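Local structure of mandelate racemase/muconate lactonizing protein (3V5C) at residues 20-25 against 372-377; 300-305 against 329-334. The protein probably dehydrates galacturonate as a magnesium-dependent acid-sugar dehydratase of the enolase superfamily. The protein carries 1 engineered substitution. All blocks are in the same frame, centred on the assembly; numbering follows the deposited sequence.

In the fold
Interaction 1 and interaction 2 share no helix or strand: their nearest atoms are about 20 Å apart, on opposite sides of the chain's centre. Residues 20-25 and 372-377 join an early strand and a late helix of the chain in the capping region, with a largely buried apolar contact in which a helix lies on an antiparallel sheet. Residues 300-305 and 329-334 belong to the barrel and meet where a helix ends, in a partly buried contact ruled by a carboxylate and two backbone amides. Thus methyl groups pack helix to strand in the first, with a water at its polar margin, while directed hydrogen bonds fix a loop to a helix end in the second.

Interaction 1. Residues 20-25 against 372-377; sequences AKLTGE and ELVTYL
Ala20 and Leu377 meet CB to CB at 3.8 Å where helix 371-380 lies on strand 14-30. This is the capping region of an enolase-superfamily fold, in which the end of the chain returns to the N-terminal sheet; after the helix, strand 383-386 pairs antiparallel with strand 14-30. The segment axes approach to 8.0 Å, a closeness that the small alanine suits, since a single methyl lets the helix backbone come near. Leu22, two residues on, does not aim its CB at the helix as Ala20 does, but the end of its side chain comes nearer and extends the apolar patch. Its CD1 is 3.9 Å from Leu377 CD1, and the two leucine side chains cross at about a right angle.

Leu377 carries most of the contact from the helix. Its CD1 is anti to CA (chi2 176°), which carries CD1 toward the strand, where it also lies 3.7 Å from the carbonyl oxygen of Lys21. One turn earlier, Val374 fills in beside it more loosely: its CG2 is 4.3 Å from Leu22 CD1, and its CG1 is 4.5 Å from Ala20 CB. Leucine and valine suit this face because branched apolar chains can fill the shallow surface of a sheet without needing polar partners.

The solvent side is different in kind. Lys21 directs its CB away from the helix, and its ammonium forms a salt bridge with Asp46 of the adjoining strand 42-52, so the charged end stays clear of the apolar patch. No direct hydrogen bond joins the two segments. Instead a water spans the margin, accepting from Lys21 N at 3.0 Å and donating to Leu377 O at 3.0 Å.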
loop_
_atom_site.group_PDB
_atom_site.type_symbol
_atom_site.label_atom_id
_atom_site.label_comp_id
_atom_site.label_asym_id
_atom_site.label_seq_id
_atom_site.Cartn_x
_atom_site.Cartn_y
_atom_site.Cartn_z
ATOM N N ALA A 20 -19.275 0.276 8.708
ATOM C CA ALA A 20 -19.060 1.538 9.400
ATOM C C ALA A 20 -17.810 2.219 8.892
ATOM O O ALA A 20 -16.900 1.563 8.383
ATOM C CB ALA A 20 -18.947 1.310 10.895
ATOM N N LYS A 21 -17.755 3.535 9.056
ATOM C CA LYS A 21 -16.567 4.303 8.685
ATOM C C LYS A 21 -15.853 4.708 9.960
ATOM O O LYS A 21 -16.454 5.344 10.827
ATOM C CB LYS A 21 -16.964 5.536 7.860
ATOM C CG LYS A 21 -15.834 6.521 7.577
ATOM C CD LYS A 21 -16.350 7.785 6.883
ATOM C CE LYS A 21 -17.073 7.468 5.579
ATOM N NZ LYS A 21 -16.136 6.995 4.514
ATOM N N LEU A 22 -14.594 4.281 10.095
ATOM C CA LEU A 22 -13.740 4.623 11.227
ATOM C C LEU A 22 -12.887 5.843 10.876
ATOM O O LEU A 22 -12.568 6.060 9.709
ATOM C CB LEU A 22 -12.817 3.448 11.581
ATOM C CG LEU A 22 -13.360 2.382 12.542
ATOM C CD1 LEU A 22 -14.731 1.907 12.149
ATOM C CD2 LEU A 22 -12.370 1.221 12.637
ATOM N N THR A 23 -12.534 6.629 11.891
ATOM C CA THR A 23 -11.799 7.866 11.674
ATOM C C THR A 23 -10.586 7.932 12.583
ATOM O O THR A 23 -10.593 7.390 13.684
ATOM C CB THR A 23 -12.697 9.082 11.960
ATOM O OG1 THR A 23 -13.155 9.028 13.313
ATOM C CG2 THR A 23 -13.897 9.100 11.014
ATOM N N GLY A 24 -9.551 8.615 12.119
ATOM C CA GLY A 24 -8.384 8.854 12.939
ATOM C C GLY A 24 -7.535 9.954 12.341
ATOM O O GLY A 24 -8.039 10.805 11.604
ATOM N N GLU A 25 -6.234 9.892 12.598
ATOM C CA GLU A 25 -5.345 10.956 12.153
ATOM C C GLU A 25 -3.964 10.402 11.891
ATOM O O GLU A 25 -3.532 9.466 12.575
ATOM C CB GLU A 25 -5.219 12.034 13.240
ATOM C CG GLU A 25 -6.465 12.876 13.484
ATOM C CD GLU A 25 -6.151 14.146 14.269
ATOM O OE1 GLU A 25 -5.012 14.270 14.770
ATOM O OE2 GLU A 25 -7.036 15.023 14.377
ATOM N N GLU A 372 -17.506 -2.438 20.498
ATOM C CA GLU A 372 -18.568 -1.534 20.956
ATOM C C GLU A 372 -18.549 -0.223 20.182
ATOM O O GLU A 372 -19.586 0.361 19.891
ATOM C CB GLU A 372 -18.445 -1.245 22.454
ATOM C CG GLU A 372 -18.830 -2.400 23.334
ATOM C CD GLU A 372 -17.855 -3.550 23.248
ATOM O OE1 GLU A 372 -16.634 -3.296 23.102
ATOM O OE2 GLU A 372 -18.319 -4.707 23.317
ATOM N N LEU A 373 -17.356 0.250 19.864
ATOM C CA LEU A 373 -17.245 1.478 19.097
ATOM C C LEU A 373 -17.729 1.248 17.676
ATOM O O LEU A 373 -18.445 2.075 17.108
ATOM C CB LEU A 373 -15.810 1.986 19.092
ATOM C CG LEU A 373 -15.611 3.251 18.252
ATOM C CD1 LEU A 373 -16.423 4.433 18.783
ATOM C CD2 LEU A 373 -14.141 3.623 18.148
ATOM N N VAL A 374 -17.340 0.124 17.092
ATOM C CA VAL A 374 -17.795 -0.169 15.744
ATOM C C VAL A 374 -19.315 -0.292 15.719
ATOM O O VAL A 374 -19.967 0.212 14.813
ATOM C CB VAL A 374 -17.115 -1.411 15.204
ATOM C CG1 VAL A 374 -17.706 -1.785 13.865
ATOM C CG2 VAL A 374 -15.624 -1.145 15.089
ATOM N N THR A 375 -19.878 -0.960 16.722
ATOM C CA THR A 375 -21.332 -1.081 16.805
ATOM C C THR A 375 -22.011 0.296 16.853
ATOM O O THR A 375 -22.987 0.540 16.150
ATOM C CB THR A 375 -21.753 -1.936 18.000
ATOM O OG1 THR A 375 -21.358 -3.289 17.753
ATOM C CG2 THR A 375 -23.259 -1.898 18.180
ATOM N N TYR A 376 -21.470 1.196 17.665
ATOM C CA TYR A 376 -21.986 2.557 17.723
ATOM C C TYR A 376 -21.951 3.245 16.357
ATOM O O TYR A 376 -22.924 3.880 15.954
ATOM C CB TYR A 376 -21.198 3.384 18.746
ATOM C CG TYR A 376 -21.539 4.858 18.706
ATOM C CD1 TYR A 376 -22.707 5.333 19.277
ATOM C CD2 TYR A 376 -20.701 5.767 18.073
ATOM C CE1 TYR A 376 -23.028 6.681 19.247
ATOM C CE2 TYR A 376 -21.005 7.121 18.041
ATOM C CZ TYR A 376 -22.175 7.573 18.634
ATOM O OH TYR A 376 -22.496 8.915 18.601
ATOM N N LEU A 377 -20.821 3.126 15.662
ATOM C CA LEU A 377 -20.668 3.739 14.350
ATOM C C LEU A 377 -21.585 3.122 13.286
ATOM O O LEU A 377 -22.102 3.827 12.418
ATOM C CB LEU A 377 -19.211 3.647 13.899
ATOM C CG LEU A 377 -18.286 4.529 14.752
ATOM C CD1 LEU A 377 -16.818 4.350 14.363
ATOM C CD2 LEU A 377 -18.685 5.997 14.671
HETATM O O HOH W 1 -20.300 4.641 10.142
#

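Interaction 2. Residues 300-305 against 329-334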
loop_
_atom_site.group_PDB
_atom_site.type_symbol
_atom_site.label_atom_id
_atom_site.label_comp_id
_atom_site.label_asym_id
_atom_site.label_seq_id
_atom_site.Cartn_x
_atom_site.Cartn_y
_atom_site.Cartn_z
ATOM N N LYS A 300 1.923 -13.913 -11.304
ATOM C CA LYS A 300 2.277 -13.548 -12.665
ATOM C C LYS A 300 3.548 -12.695 -12.727
ATOM O O LYS A 300 4.448 -12.950 -13.535
ATOM C CB LYS A 300 1.115 -12.842 -13.372
ATOM C CG LYS A 300 1.486 -12.320 -14.750
ATOM C CD LYS A 300 0.315 -11.673 -15.466
ATOM C CE LYS A 300 0.697 -11.341 -16.909
ATOM N NZ LYS A 300 -0.472 -10.834 -17.681
ATOM N N LEU A 301 3.638 -11.678 -11.876
ATOM C CA LEU A 301 4.819 -10.829 -11.902
ATOM C C LEU A 301 6.059 -11.622 -11.506
ATOM O O LEU A 301 7.110 -11.489 -12.145
ATOM C CB LEU A 301 4.635 -9.620 -10.994
ATOM C CG LEU A 301 3.447 -8.733 -11.360
ATOM C CD1 LEU A 301 3.357 -7.534 -10.415
ATOM C CD2 LEU A 301 3.552 -8.266 -12.812
ATOM N N ASP A 302 5.944 -12.464 -10.474
ATOM C CA ASP A 302 7.092 -13.296 -10.076
ATOM C C ASP A 302 7.582 -14.126 -11.269
ATOM O O ASP A 302 8.797 -14.300 -11.470
ATOM C CB ASP A 302 6.717 -14.268 -8.948
ATOM C CG ASP A 302 6.563 -13.599 -7.572
ATOM O OD1 ASP A 302 7.064 -12.482 -7.340
ATOM O OD2 ASP A 302 5.922 -14.243 -6.703
ATOM N N ALA A 303 6.629 -14.640 -12.044
ATOM C CA ALA A 303 6.931 -15.528 -13.175
ATOM C C ALA A 303 7.757 -14.829 -14.254
ATOM O O ALA A 303 8.463 -15.474 -15.045
ATOM C CB ALA A 303 5.631 -16.100 -13.749
ATOM N N HIS A 304 7.660 -13.506 -14.268
ATOM C CA HIS A 304 8.394 -12.666 -15.217
ATOM C C HIS A 304 9.618 -11.991 -14.614
ATOM O O HIS A 304 10.314 -11.248 -15.307
ATOM C CB HIS A 304 7.460 -11.618 -15.821
ATOM C CG HIS A 304 6.540 -12.168 -16.864
ATOM N ND1 HIS A 304 5.261 -12.596 -16.582
ATOM C CD2 HIS A 304 6.722 -12.371 -18.192
ATOM C CE1 HIS A 304 4.691 -13.036 -17.692
ATOM N NE2 HIS A 304 5.559 -12.914 -18.680
ATOM N N GLY A 305 9.872 -12.245 -13.331
ATOM C CA GLY A 305 10.981 -11.642 -12.622
ATOM C C GLY A 305 10.691 -10.187 -12.306
ATOM O O GLY A 305 11.611 -9.401 -12.056
ATOM N N VAL A 329 4.000 -13.541 -2.250
ATOM C CA VAL A 329 4.658 -12.991 -3.434
ATOM C C VAL A 329 6.159 -13.023 -3.227
ATOM O O VAL A 329 6.659 -12.523 -2.215
ATOM C CB VAL A 329 4.199 -11.547 -3.671
ATOM C CG1 VAL A 329 4.881 -10.951 -4.902
ATOM C CG2 VAL A 329 2.685 -11.477 -3.811
ATOM N N ARG A 330 6.875 -13.642 -4.157
ATOM C CA ARG A 330 8.307 -13.798 -4.006
ATOM C C ARG A 330 9.009 -12.438 -4.069
ATOM O O ARG A 330 9.784 -12.089 -3.176
ATOM C CB ARG A 330 8.901 -14.743 -5.060
ATOM C CG ARG A 330 10.416 -14.906 -4.878
ATOM C CD ARG A 330 11.046 -15.932 -5.820
ATOM N NE ARG A 330 11.014 -15.486 -7.211
ATOM C CZ ARG A 330 10.185 -15.973 -8.136
ATOM N NH1 ARG A 330 9.325 -16.931 -7.826
ATOM N NH2 ARG A 330 10.226 -15.508 -9.374
ATOM N N ASN A 331 8.744 -11.689 -5.136
ATOM C CA ASN A 331 9.448 -10.437 -5.363
ATOM C C ASN A 331 8.716 -9.243 -4.729
ATOM O O ASN A 331 8.533 -8.216 -5.351
ATOM C CB ASN A 331 9.652 -10.206 -6.866
ATOM C CG ASN A 331 10.592 -11.224 -7.505
ATOM O OD1 ASN A 331 11.423 -11.836 -6.843
ATOM N ND2 ASN A 331 10.465 -11.389 -8.821
ATOM N N PHE A 332 8.329 -9.385 -3.472
ATOM C CA PHE A 332 7.628 -8.323 -2.759
ATOM C C PHE A 332 8.679 -7.333 -2.277
ATOM O O PHE A 332 9.646 -7.717 -1.604
ATOM C CB PHE A 332 6.873 -8.896 -1.546
ATOM C CG PHE A 332 6.033 -7.884 -0.843
ATOM C CD1 PHE A 332 6.576 -7.095 0.161
ATOM C CD2 PHE A 332 4.709 -7.707 -1.192
ATOM C CE1 PHE A 332 5.805 -6.144 0.797
ATOM C CE2 PHE A 332 3.932 -6.763 -0.549
ATOM C CZ PHE A 332 4.490 -5.992 0.457
ATOM N N GLU A 333 8.487 -6.059 -2.616
ATOM C CA GLU A 333 9.479 -5.031 -2.319
ATOM C C GLU A 333 9.339 -4.416 -0.918
ATOM O O GLU A 333 10.242 -4.547 -0.088
ATOM C CB GLU A 333 9.402 -3.930 -3.397
ATOM C CG GLU A 333 9.906 -4.386 -4.744
ATOM C CD GLU A 333 11.408 -4.479 -4.794
ATOM O OE1 GLU A 333 12.091 -3.522 -4.362
ATOM O OE2 GLU A 333 11.908 -5.512 -5.262
ATOM N N PHE A 334 8.234 -3.719 -0.675
ATOM C CA PHE A 334 8.064 -2.948 0.555
ATOM C C PHE A 334 6.597 -2.786 0.901
ATOM O O PHE A 334 5.752 -2.700 0.010
ATOM C CB PHE A 334 8.546 -1.506 0.374
ATOM C CG PHE A 334 10.023 -1.336 0.247
ATOM C CD1 PHE A 334 10.821 -1.281 1.376
ATOM C CD2 PHE A 334 10.594 -1.106 -0.992
ATOM C CE1 PHE A 334 12.176 -1.091 1.271
ATOM C CE2 PHE A 334 11.959 -0.915 -1.103
ATOM C CZ PHE A 334 12.747 -0.898 0.032
#
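Val329 begins the contact by setting its CG1 against the carboxylate of Asp302, 3.6 Å from OD1. With CG1 anti to its backbone N (chi1 180°), the valine lines one flank of the acid with a methyl group, while its side chain also touches Ser308 in strand 307-308. The contact lies in the TIM-barrel-like domain, where helix 291-303 ends beside the loop that leads into strand 335-337.

At Arg330 the backbone turns its amide to the acid: Arg330 N donates to Asp302 OD2 at 2.8 Å, arriving on the syn side but 28° out of the carboxylate plane. Its side chain bends at chi3 and comes back over the helix end, with Asp302 CB facing the guanidinium, 3.7 Å from NH2. The charged groups are near without a salt bridge, as OD2 lies well out of the guanidinium plane.

Asn331 supplies the second amide. Asn331 N reaches Asp302 OD1 at 2.9 Å in a nearly straight bond (166°), from above the carboxylate plane. Asn331 is the centre of an inverse gamma turn, and its ND2 packs 3.7 Å from Gly305 C and donates to Leu306 O. Gly305 ends the helix in a Schellman motif; its positive phi is easily accepted by a residue without a side chain.

Each oxygen of Asp302 therefore receives one of two consecutive backbone N-H groups. This fixes the rotation of the carboxylate and, together with the nearby arginine charge, would be expected to keep the buried acid deprotonated.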